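Local structure of LP15968p (Drosophila melanogaster, 3MN8) at residues S224-N229 with G288-N293; V211-F216 with S297-L302; L173-P178 with Y283-G288. The protein is a zinc-dependent carboxypeptidase that releases arginine or lysine from the C-terminus of peptides and proteins, including growth factors, peptide hormones and neuropeptides. One frame throughout, in Å; residues are numbered along the deposited sequence.

In the fold
All three lie buried in the zinc carboxypeptidase domain of the first (active 1B) of three carboxypeptidase-like units, at different depths. Contact 2, its centre about 4 Å from that of the chain, is the sheet core, joining strands 212-217 and 300-305 mainly by backbone hydrogen bonds. Contact 1 is about 11 Å out, where a loop leaving strand 222-225 of the same sheet meets helix 289-296 through carboxylate and amide groups. Contact 3, about 16 Å out, joins two loops by backbone and packing and turns charged and polar groups on the inhibitor. Gly288 is shared by contacts 1 and 3, and both touch the inhibitor. Met289 connects contacts 1 and 2 by packing on Asn215 and Glu301.

Contact 1: residues S224-N229 with G288-N293; sequences SYPYDN and GMQDFN. With GEM ((2-guanidinoethylmercapto)succinic acid), chain G.
Pro226 and Asp291 are where the two backbones come closest, with 5.8 Å between their CA atoms, as the chain leaving strand 222-225 turns through a cis peptide bond between Pro226 and Tyr227 and passes the first turn of helix 289-296. The Asp291 carboxylate carries the polar part of the contact. Its OD2 accepts the backbone N-H of Asp228 at an N to OD2 distance of 2.6 Å, nearly straight at 173°, on the syn side and 18° out of the carboxylate plane. The other oxygen, OD1, is held from within the helix by Gln290 NE2 at 2.8 Å, so both oxygens of this buried group have a donor. Tyr227 presents its ring edge to the carboxylate, with CG of Asp291 in the ring plane and the two planes 82° apart; CD1 of Tyr227 lies 3.5 Å from OD2 of Asp291. Gln290 leaves the helix with CG anti to its backbone N and an extended chain, running across the Pro226 ring, where CG of Gln290 is 3.7 Å from CG of Pro226. Its OE1 turns to Thr303 OG1 in strand 300-305, which fixes the sense of the amide. Asp228 reaches the inhibitor instead: OD1 is 2.9 Å from guanidinium atom N4. The two aspartates are like charges, OD2 of Asp228 standing 4.3 Å from OD1 of Asp291, and the inhibitor's positive group would be expected to ease their repulsion. Asn229 continues the loop, its ND2 bonded to Ser286 and Asp179. A buried aspartate facing a guanidinium, positioned by a loop bonded to a helix end, is consistent with the specificity pocket of a zinc carboxypeptidase that cleaves off basic residues.

Contact 2: residues V211-F216 with S297-L302; sequences VLSANF and SNCFEL
The amide of Asn215 and the carboxylate of Glu301 meet with their planes 49° apart, so neither lies flat on the other, and the two side chains cross at about a right angle. ND2 of Asn215 is 2.6 Å from OE2 of Glu301, but the angle is too poor for a hydrogen bond. On the other side of the sheet the ring of Phe300 meets that of Phe248 at a low angle and stands edge-to-face with Tyr294. Asn215 and Glu301 belong to neighbouring parallel strands, 212-217 and 300-305, inside the mixed sheet of the alpha/beta carboxypeptidase domain; the short segments run 23° apart with their axes 4.3 Å from each other. Three backbone hydrogen bonds set the register: Ser213 N to Phe300 O at 3.1 Å, Leu302 N to Ser213 O at 2.9 Å, and Asn215 N to Leu302 O. The bond from Phe300 N to Val211 O is weak. Ala214 and Leu302 belong to one face, where Leu302 packs on helix 245-257; Ser213 and Glu301 belong to the other, where Met289 and Asn293 of helix 289-296 touch Glu301. CG of Glu301 is anti to the backbone N and the chain is extended beyond it. OG of Ser213 donates to OE1 of Glu301 at 2.8 Å, on the anti side of the carboxylate and 18° out of its plane, while Lys95 offers weaker, longer contacts to the same two residues. OD1 of Asn215 is hydrogen-bonded to NE2 of the zinc ligand His217, a second-shell link that probably helps hold the imidazole in its rotation. Next to the Ser213-Glu301 bond, SG of Cys299 packs against CB of Ser213 at 3.3 Å.

Contact 3: residues L173-P178 with Y283-G288; sequences LNRDFP and YELSGG. With GEM ((2-guanidinoethylmercapto)succinic acid), chain G.
Arg175 lays one face of its guanidinium over Leu285, whose CB sits 3.6 Å from the guanidinium plane, above its centre, and the two side chains cross at about a right angle. The arginine chain bends at chi2 (-52°), which sets CD 3.2 Å from Ser286 O. The guanidinium reaches the inhibitor in its own plane: NH2 of Arg175 donates to O14 of the inhibitor at 2.8 Å and NH1 of Arg175 to O15 at 3.2 Å. NH2 also bonds to Asn174 O. From the neighbouring position ND2 of Asn174 gives a further bond to O14, 2.6 Å long, while its OD1 accepts from Met289 N. This asparagine-arginine pair gripping a carboxylate is the arrangement by which zinc carboxypeptidases of the M14 family recognise the C-terminal carboxylate of a substrate, which the inhibitor's group probably mimics. An alanine in place of Arg175 would probably leave O15 and O14 without two of their donors and the Leu285 flank without its flat cover. At the other end of the inhibitor, the Tyr283 ring lies with one face under N2, 3.4 Å from the ring plane, and Tyr283 O accepts a hydrogen bond from N2. Away from the ligand the loops are joined through backbone: Phe177 N donates to Gly287 O at 2.7 Å. Gly287 has a positive phi of 86°, and a CB there would run into Arg175 O. The Phe177 ring packs on Met289 and on helix 196-205.

Contact 1: residues S224-N229 with G288-N293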
loop_
_atom_site.group_PDB
_atom_site.type_symbol
_atom_site.label_atom_id
_atom_site.label_comp_id
_atom_site.label_asym_id
_atom_site.label_seq_id
_atom_site.Cartn_x
_atom_site.Cartn_y
_atom_site.Cartn_z
ATOM N N SER A 224 -8.566 6.906 4.135
ATOM C CA SER A 224 -8.783 6.297 5.447
ATOM C C SER A 224 -7.540 5.575 5.941
ATOM O O SER A 224 -6.847 4.915 5.170
ATOM C CB SER A 224 -9.946 5.298 5.373
ATOM O OG SER A 224 -10.245 4.718 6.638
ATOM N N TYR A 225 -7.276 5.674 7.238
ATOM C CA TYR A 225 -6.057 5.127 7.826
ATOM C C TYR A 225 -6.396 4.444 9.132
ATOM O O TYR A 225 -7.478 4.670 9.681
ATOM C CB TYR A 225 -5.054 6.257 8.089
ATOM C CG TYR A 225 -5.639 7.429 8.853
ATOM C CD1 TYR A 225 -6.353 8.427 8.200
ATOM C CD2 TYR A 225 -5.473 7.538 10.217
ATOM C CE1 TYR A 225 -6.885 9.503 8.892
ATOM C CE2 TYR A 225 -6.000 8.610 10.920
ATOM C CZ TYR A 225 -6.704 9.590 10.252
ATOM O OH TYR A 225 -7.233 10.660 10.946
ATOM N N PRO A 226 -5.473 3.615 9.640
ATOM C CA PRO A 226 -5.604 2.864 10.901
ATOM C C PRO A 226 -5.865 3.740 12.147
ATOM O O PRO A 226 -5.546 4.940 12.164
ATOM C CB PRO A 226 -4.244 2.158 11.032
ATOM C CG PRO A 226 -3.724 2.067 9.632
ATOM C CD PRO A 226 -4.226 3.298 8.924
ATOM N N TYR A 227 -6.458 3.150 13.182
ATOM C CA TYR A 227 -6.961 1.790 13.146
ATOM C C TYR A 227 -8.414 1.795 12.677
ATOM O O TYR A 227 -9.092 2.835 12.720
ATOM C CB TYR A 227 -6.907 1.170 14.544
ATOM C CG TYR A 227 -5.533 0.874 15.089
ATOM C CD1 TYR A 227 -4.721 -0.097 14.504
ATOM C CD2 TYR A 227 -5.067 1.530 16.224
ATOM C CE1 TYR A 227 -3.478 -0.389 15.019
ATOM C CE2 TYR A 227 -3.824 1.250 16.741
ATOM C CZ TYR A 227 -3.034 0.289 16.132
ATOM O OH TYR A 227 -1.793 0.008 16.640
ATOM N N ASP A 228 -8.887 0.622 12.253
ATOM C CA ASP A 228 -10.258 0.435 11.769
ATOM C C ASP A 228 -11.159 -0.051 12.899
ATOM O O ASP A 228 -12.381 -0.097 12.758
ATOM C CB ASP A 228 -10.291 -0.580 10.615
ATOM C CG ASP A 228 -9.913 0.041 9.260
ATOM O OD1 ASP A 228 -9.884 1.288 9.160
ATOM O OD2 ASP A 228 -9.658 -0.718 8.290
ATOM N N ASN A 229 -10.549 -0.428 14.017
ATOM C CA ASN A 229 -11.316 -0.920 15.160
ATOM C C ASN A 229 -10.641 -0.630 16.507
ATOM O O ASN A 229 -9.532 -0.085 16.550
ATOM C CB ASN A 229 -11.627 -2.418 15.008
ATOM C CG ASN A 229 -10.417 -3.304 15.260
ATOM O OD1 ASN A 229 -9.293 -2.828 15.492
ATOM N ND2 ASN A 229 -10.642 -4.614 15.214
ATOM N N GLY A 288 -9.504 -6.512 8.849
ATOM C CA GLY A 288 -9.115 -5.858 7.615
ATOM C C GLY A 288 -7.639 -6.003 7.275
ATOM O O GLY A 288 -6.795 -6.244 8.133
ATOM N N MET A 289 -7.317 -5.831 6.003
ATOM C CA MET A 289 -5.933 -5.925 5.556
ATOM C C MET A 289 -5.100 -4.734 6.044
ATOM O O MET A 289 -3.933 -4.887 6.393
ATOM C CB MET A 289 -5.896 -6.016 4.029
ATOM C CG MET A 289 -4.519 -6.183 3.426
ATOM S SD MET A 289 -4.662 -6.643 1.683
ATOM C CE MET A 289 -5.497 -5.215 0.974
ATOM N N GLN A 290 -5.714 -3.553 6.067
ATOM C CA GLN A 290 -5.024 -2.321 6.450
ATOM C C GLN A 290 -4.342 -2.500 7.786
ATOM O O GLN A 290 -3.125 -2.444 7.898
ATOM C CB GLN A 290 -6.010 -1.153 6.552
ATOM C CG GLN A 290 -5.362 0.172 6.907
ATOM C CD GLN A 290 -6.376 1.237 7.323
ATOM O OE1 GLN A 290 -6.842 2.025 6.496
ATOM N NE2 GLN A 290 -6.718 1.266 8.615
ATOM N N ASP A 291 -5.139 -2.716 8.819
ATOM C CA ASP A 291 -4.577 -2.805 10.155
ATOM C C ASP A 291 -3.660 -4.014 10.273
ATOM O O ASP A 291 -2.778 -4.044 11.137
ATOM C CB ASP A 291 -5.680 -2.817 11.229
ATOM C CG ASP A 291 -6.345 -1.448 11.405
ATOM O OD1 ASP A 291 -6.033 -0.518 10.625
ATOM O OD2 ASP A 291 -7.176 -1.299 12.329
ATOM N N PHE A 292 -3.862 -5.003 9.402
ATOM C CA PHE A 292 -3.030 -6.196 9.459
ATOM C C PHE A 292 -1.591 -5.871 9.050
ATOM O O PHE A 292 -0.634 -6.306 9.699
ATOM C CB PHE A 292 -3.591 -7.332 8.615
ATOM C CG PHE A 292 -2.632 -8.460 8.435
ATOM C CD1 PHE A 292 -2.616 -9.509 9.336
ATOM C CD2 PHE A 292 -1.723 -8.465 7.380
ATOM C CE1 PHE A 292 -1.713 -10.560 9.194
ATOM C CE2 PHE A 292 -0.828 -9.510 7.225
ATOM C CZ PHE A 292 -0.818 -10.557 8.134
ATOM N N ASN A 293 -1.444 -5.085 7.993
ATOM C CA ASN A 293 -0.134 -4.568 7.617
ATOM C C ASN A 293 0.624 -3.926 8.789
ATOM O O ASN A 293 1.781 -4.262 9.067
ATOM C CB ASN A 293 -0.270 -3.569 6.465
ATOM C CG ASN A 293 -0.362 -4.255 5.101
ATOM O OD1 ASN A 293 0.640 -4.388 4.384
ATOM N ND2 ASN A 293 -1.569 -4.690 4.737
HETATM C C8 GEM G . -14.816 -0.467 4.221
HETATM S S7 GEM G . -13.049 -0.376 4.289
HETATM C C6 GEM G . -12.821 1.366 4.506
HETATM C C5 GEM G . -13.595 1.944 5.688
HETATM N N3 GEM G . -12.979 1.439 6.905
HETATM C C1 GEM G . -13.442 1.557 8.144
HETATM N N4 GEM G . -12.768 1.041 9.164
HETATM N N2 GEM G . -14.589 2.190 8.369
HETATM C C9 GEM G . -15.191 -1.923 4.287
HETATM O O14 GEM G . -14.271 -2.771 4.269
HETATM O O15 GEM G . -16.398 -2.237 4.368
HETATM C C10 GEM G . -15.414 0.226 2.986
HETATM C C11 GEM G . -15.135 -0.416 1.632
HETATM O O12 GEM G . -14.719 0.331 0.713
HETATM O O13 GEM G . -15.360 -1.642 1.461
#

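Contact 2: residues V211-F216 with S297-L302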
loop_
_atom_site.group_PDB
_atom_site.type_symbol
_atom_site.label_atom_id
_atom_site.label_comp_id
_atom_site.label_asym_id
_atom_site.label_seq_id
_atom_site.Cartn_x
_atom_site.Cartn_y
_atom_site.Cartn_z
ATOM N N VAL A 211 7.383 -1.138 3.035
ATOM C CA VAL A 211 7.549 0.097 3.784
ATOM C C VAL A 211 6.249 0.885 3.830
ATOM O O VAL A 211 5.868 1.411 4.869
ATOM C CB VAL A 211 8.657 0.989 3.167
ATOM C CG1 VAL A 211 8.622 2.382 3.775
ATOM C CG2 VAL A 211 10.048 0.341 3.330
ATOM N N LEU A 212 5.572 0.948 2.693
ATOM C CA LEU A 212 4.347 1.724 2.542
ATOM C C LEU A 212 3.397 0.957 1.624
ATOM O O LEU A 212 3.842 0.155 0.809
ATOM C CB LEU A 212 4.682 3.099 1.945
ATOM C CG LEU A 212 3.586 4.024 1.393
ATOM C CD1 LEU A 212 2.499 4.243 2.418
ATOM C CD2 LEU A 212 4.192 5.364 0.966
ATOM N N SER A 213 2.098 1.215 1.741
ATOM C CA SER A 213 1.099 0.482 0.967
ATOM C C SER A 213 -0.259 1.176 0.953
ATOM O O SER A 213 -0.584 1.973 1.826
ATOM C CB SER A 213 0.931 -0.928 1.544
ATOM O OG SER A 213 -0.148 -1.598 0.922
ATOM N N ALA A 214 -1.067 0.854 -0.041
ATOM C CA ALA A 214 -2.418 1.380 -0.090
ATOM C C ALA A 214 -3.312 0.345 -0.729
ATOM O O ALA A 214 -2.870 -0.360 -1.633
ATOM C CB ALA A 214 -2.452 2.665 -0.881
ATOM N N ASN A 215 -4.549 0.218 -0.244
ATOM C CA ASN A 215 -5.537 -0.576 -0.971
ATOM C C ASN A 215 -6.840 0.195 -1.276
ATOM O O ASN A 215 -7.306 1.029 -0.484
ATOM C CB ASN A 215 -5.739 -1.996 -0.387
ATOM C CG ASN A 215 -6.601 -2.018 0.844
ATOM O OD1 ASN A 215 -7.713 -2.542 0.810
ATOM N ND2 ASN A 215 -6.095 -1.470 1.949
ATOM N N PHE A 216 -7.387 -0.062 -2.464
ATOM C CA PHE A 216 -8.385 0.808 -3.038
ATOM C C PHE A 216 -9.755 0.184 -3.008
ATOM O O PHE A 216 -9.931 -0.999 -3.301
ATOM C CB PHE A 216 -7.983 1.191 -4.459
ATOM C CG PHE A 216 -6.637 1.835 -4.531
ATOM C CD1 PHE A 216 -5.494 1.075 -4.706
ATOM C CD2 PHE A 216 -6.507 3.205 -4.381
ATOM C CE1 PHE A 216 -4.250 1.674 -4.747
ATOM C CE2 PHE A 216 -5.254 3.808 -4.418
ATOM C CZ PHE A 216 -4.133 3.045 -4.601
ATOM N N SER A 297 3.491 -6.261 10.650
ATOM C CA SER A 297 4.661 -5.971 9.833
ATOM C C SER A 297 5.044 -4.523 10.036
ATOM O O SER A 297 4.462 -3.833 10.872
ATOM C CB SER A 297 4.389 -6.240 8.347
ATOM O OG SER A 297 3.746 -5.140 7.708
ATOM N N ASN A 298 6.025 -4.075 9.265
ATOM C CA ASN A 298 6.481 -2.704 9.304
ATOM C C ASN A 298 5.550 -1.829 8.475
ATOM O O ASN A 298 5.536 -0.611 8.622
ATOM C CB ASN A 298 7.880 -2.614 8.702
ATOM C CG ASN A 298 8.945 -3.239 9.572
ATOM O OD1 ASN A 298 8.846 -3.254 10.793
ATOM N ND2 ASN A 298 9.992 -3.742 8.940
ATOM N N CYS A 299 4.784 -2.452 7.585
ATOM C CA CYS A 299 4.119 -1.709 6.523
ATOM C C CYS A 299 3.037 -0.757 7.024
ATOM O O CYS A 299 2.283 -1.088 7.940
ATOM C CB CYS A 299 3.538 -2.652 5.465
ATOM S SG CYS A 299 3.124 -1.843 3.884
ATOM N N PHE A 300 2.976 0.424 6.402
ATOM C CA PHE A 300 1.966 1.435 6.684
ATOM C C PHE A 300 0.954 1.505 5.531
ATOM O O PHE A 300 1.182 2.206 4.551
ATOM C CB PHE A 300 2.623 2.812 6.843
ATOM C CG PHE A 300 3.461 2.970 8.090
ATOM C CD1 PHE A 300 3.644 4.230 8.650
ATOM C CD2 PHE A 300 4.063 1.875 8.703
ATOM C CE1 PHE A 300 4.417 4.397 9.797
ATOM C CE2 PHE A 300 4.847 2.033 9.848
ATOM C CZ PHE A 300 5.027 3.293 10.392
ATOM N N GLU A 301 -0.159 0.783 5.646
ATOM C CA GLU A 301 -1.168 0.764 4.587
ATOM C C GLU A 301 -2.304 1.753 4.830
ATOM O O GLU A 301 -2.865 1.826 5.927
ATOM C CB GLU A 301 -1.721 -0.653 4.412
ATOM C CG GLU A 301 -2.836 -0.782 3.387
ATOM C CD GLU A 301 -3.091 -2.230 2.980
ATOM O OE1 GLU A 301 -2.188 -2.851 2.366
ATOM O OE2 GLU A 301 -4.192 -2.755 3.267
ATOM N N LEU A 302 -2.648 2.512 3.796
ATOM C CA LEU A 302 -3.871 3.314 3.803
ATOM C C LEU A 302 -4.981 2.570 3.097
ATOM O O LEU A 302 -4.725 1.729 2.237
ATOM C CB LEU A 302 -3.667 4.639 3.063
ATOM C CG LEU A 302 -2.728 5.670 3.675
ATOM C CD1 LEU A 302 -2.824 6.957 2.872
ATOM C CD2 LEU A 302 -3.075 5.906 5.135
#

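Contact 3: residues L173-P178 with Y283-G288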
loop_
_atom_site.group_PDB
_atom_site.type_symbol
_atom_site.label_atom_id
_atom_site.label_comp_id
_atom_site.label_asym_id
_atom_site.label_seq_id
_atom_site.Cartn_x
_atom_site.Cartn_y
_atom_site.Cartn_z
ATOM N N LEU A 173 -13.491 -10.433 2.292
ATOM C CA LEU A 173 -12.060 -10.553 2.495
ATOM C C LEU A 173 -11.525 -9.458 3.420
ATOM O O LEU A 173 -10.493 -9.636 4.067
ATOM C CB LEU A 173 -11.334 -10.560 1.149
ATOM C CG LEU A 173 -11.647 -11.770 0.261
ATOM C CD1 LEU A 173 -11.011 -11.622 -1.117
ATOM C CD2 LEU A 173 -11.212 -13.074 0.940
ATOM N N ASN A 174 -12.234 -8.336 3.506
ATOM C CA ASN A 174 -11.797 -7.265 4.384
ATOM C C ASN A 174 -12.323 -7.496 5.776
ATOM O O ASN A 174 -12.356 -6.573 6.591
ATOM C CB ASN A 174 -12.238 -5.897 3.881
ATOM C CG ASN A 174 -11.286 -4.784 4.296
ATOM O OD1 ASN A 174 -10.129 -5.030 4.663
ATOM N ND2 ASN A 174 -11.766 -3.547 4.221
ATOM N N ARG A 175 -12.766 -8.723 6.041
ATOM C CA ARG A 175 -13.005 -9.168 7.418
ATOM C C ARG A 175 -12.220 -10.434 7.740
ATOM O O ARG A 175 -12.316 -10.968 8.838
ATOM C CB ARG A 175 -14.481 -9.424 7.689
ATOM C CG ARG A 175 -15.364 -8.267 7.344
ATOM C CD ARG A 175 -14.902 -6.961 7.979
ATOM N NE ARG A 175 -15.943 -5.967 7.805
ATOM C CZ ARG A 175 -15.941 -4.946 6.954
ATOM N NH1 ARG A 175 -17.002 -4.159 6.918
ATOM N NH2 ARG A 175 -14.909 -4.686 6.172
ATOM N N ASP A 176 -11.430 -10.904 6.782
ATOM C CA ASP A 176 -10.876 -12.252 6.870
ATOM C C ASP A 176 -9.418 -12.325 7.329
ATOM O O ASP A 176 -8.871 -13.416 7.491
ATOM C CB ASP A 176 -11.041 -12.963 5.528
ATOM C CG ASP A 176 -10.931 -14.460 5.652
ATOM O OD1 ASP A 176 -11.398 -14.997 6.673
ATOM O OD2 ASP A 176 -10.384 -15.096 4.727
ATOM N N PHE A 177 -8.791 -11.170 7.535
ATOM C CA PHE A 177 -7.390 -11.125 7.953
ATOM C C PHE A 177 -7.315 -11.238 9.468
ATOM O O PHE A 177 -8.270 -10.906 10.158
ATOM C CB PHE A 177 -6.713 -9.836 7.453
ATOM C CG PHE A 177 -6.411 -9.840 5.961
ATOM C CD1 PHE A 177 -7.426 -9.616 5.022
ATOM C CD2 PHE A 177 -5.126 -10.073 5.500
ATOM C CE1 PHE A 177 -7.157 -9.624 3.658
ATOM C CE2 PHE A 177 -4.852 -10.087 4.139
ATOM C CZ PHE A 177 -5.867 -9.861 3.217
ATOM N N PRO A 178 -6.187 -11.741 9.987
ATOM C CA PRO A 178 -5.957 -11.795 11.431
ATOM C C PRO A 178 -6.105 -10.407 12.084
ATOM O O PRO A 178 -5.641 -9.387 11.553
ATOM C CB PRO A 178 -4.508 -12.284 11.532
ATOM C CG PRO A 178 -4.250 -13.018 10.248
ATOM C CD PRO A 178 -5.070 -12.319 9.215
ATOM N N TYR A 283 -16.513 4.019 10.665
ATOM C CA TYR A 283 -17.195 2.945 11.376
ATOM C C TYR A 283 -16.200 1.808 11.561
ATOM O O TYR A 283 -15.347 1.572 10.695
ATOM C CB TYR A 283 -18.432 2.459 10.618
ATOM C CG TYR A 283 -18.140 2.009 9.189
ATOM C CD1 TYR A 283 -17.756 0.700 8.907
ATOM C CD2 TYR A 283 -18.249 2.892 8.127
ATOM C CE1 TYR A 283 -17.492 0.290 7.607
ATOM C CE2 TYR A 283 -17.982 2.488 6.832
ATOM C CZ TYR A 283 -17.610 1.190 6.574
ATOM O OH TYR A 283 -17.357 0.798 5.274
ATOM N N GLU A 284 -16.299 1.117 12.695
ATOM C CA GLU A 284 -15.348 0.057 13.010
ATOM C C GLU A 284 -15.601 -1.202 12.204
ATOM O O GLU A 284 -16.729 -1.517 11.819
ATOM C CB GLU A 284 -15.309 -0.256 14.512
ATOM C CG GLU A 284 -14.634 0.839 15.339
ATOM C CD GLU A 284 -14.305 0.402 16.759
ATOM O OE1 GLU A 284 -13.933 1.272 17.588
ATOM O OE2 GLU A 284 -14.416 -0.811 17.047
ATOM N N LEU A 285 -14.522 -1.912 11.935
ATOM C CA LEU A 285 -14.616 -3.185 11.266
ATOM C C LEU A 285 -13.411 -3.974 11.734
ATOM O O LEU A 285 -12.393 -3.394 12.131
ATOM C CB LEU A 285 -14.619 -2.984 9.748
ATOM C CG LEU A 285 -13.331 -2.508 9.063
ATOM C CD1 LEU A 285 -12.493 -3.711 8.702
ATOM C CD2 LEU A 285 -13.630 -1.679 7.819
ATOM N N SER A 286 -13.522 -5.293 11.717
ATOM C CA SER A 286 -12.410 -6.113 12.169
ATOM C C SER A 286 -11.949 -7.091 11.102
ATOM O O SER A 286 -12.749 -7.529 10.272
ATOM C CB SER A 286 -12.771 -6.838 13.459
ATOM O OG SER A 286 -13.116 -5.892 14.458
ATOM N N GLY A 287 -10.649 -7.396 11.118
ATOM C CA GLY A 287 -10.076 -8.390 10.235
ATOM C C GLY A 287 -9.679 -7.825 8.894
ATOM O O GLY A 287 -9.527 -8.556 7.912
ATOM N N GLY A 288 -9.504 -6.512 8.849
ATOM C CA GLY A 288 -9.115 -5.858 7.615
ATOM C C GLY A 288 -7.639 -6.003 7.275
ATOM O O GLY A 288 -6.795 -6.244 8.133
HETATM C C8 GEM G . -14.816 -0.467 4.221
HETATM S S7 GEM G . -13.049 -0.376 4.289
HETATM C C6 GEM G . -12.821 1.366 4.506
HETATM C C5 GEM G . -13.595 1.944 5.688
HETATM N N3 GEM G . -12.979 1.439 6.905
HETATM C C1 GEM G . -13.442 1.557 8.144
HETATM N N4 GEM G . -12.768 1.041 9.164
HETATM N N2 GEM G . -14.589 2.190 8.369
HETATM C C9 GEM G . -15.191 -1.923 4.287
HETATM O O14 GEM G . -14.271 -2.771 4.269
HETATM O O15 GEM G . -16.398 -2.237 4.368
HETATM C C10 GEM G . -15.414 0.226 2.986
HETATM C C11 GEM G . -15.135 -0.416 1.632
HETATM O O12 GEM G . -14.719 0.331 0.713
HETATM O O13 GEM G . -15.360 -1.642 1.461
#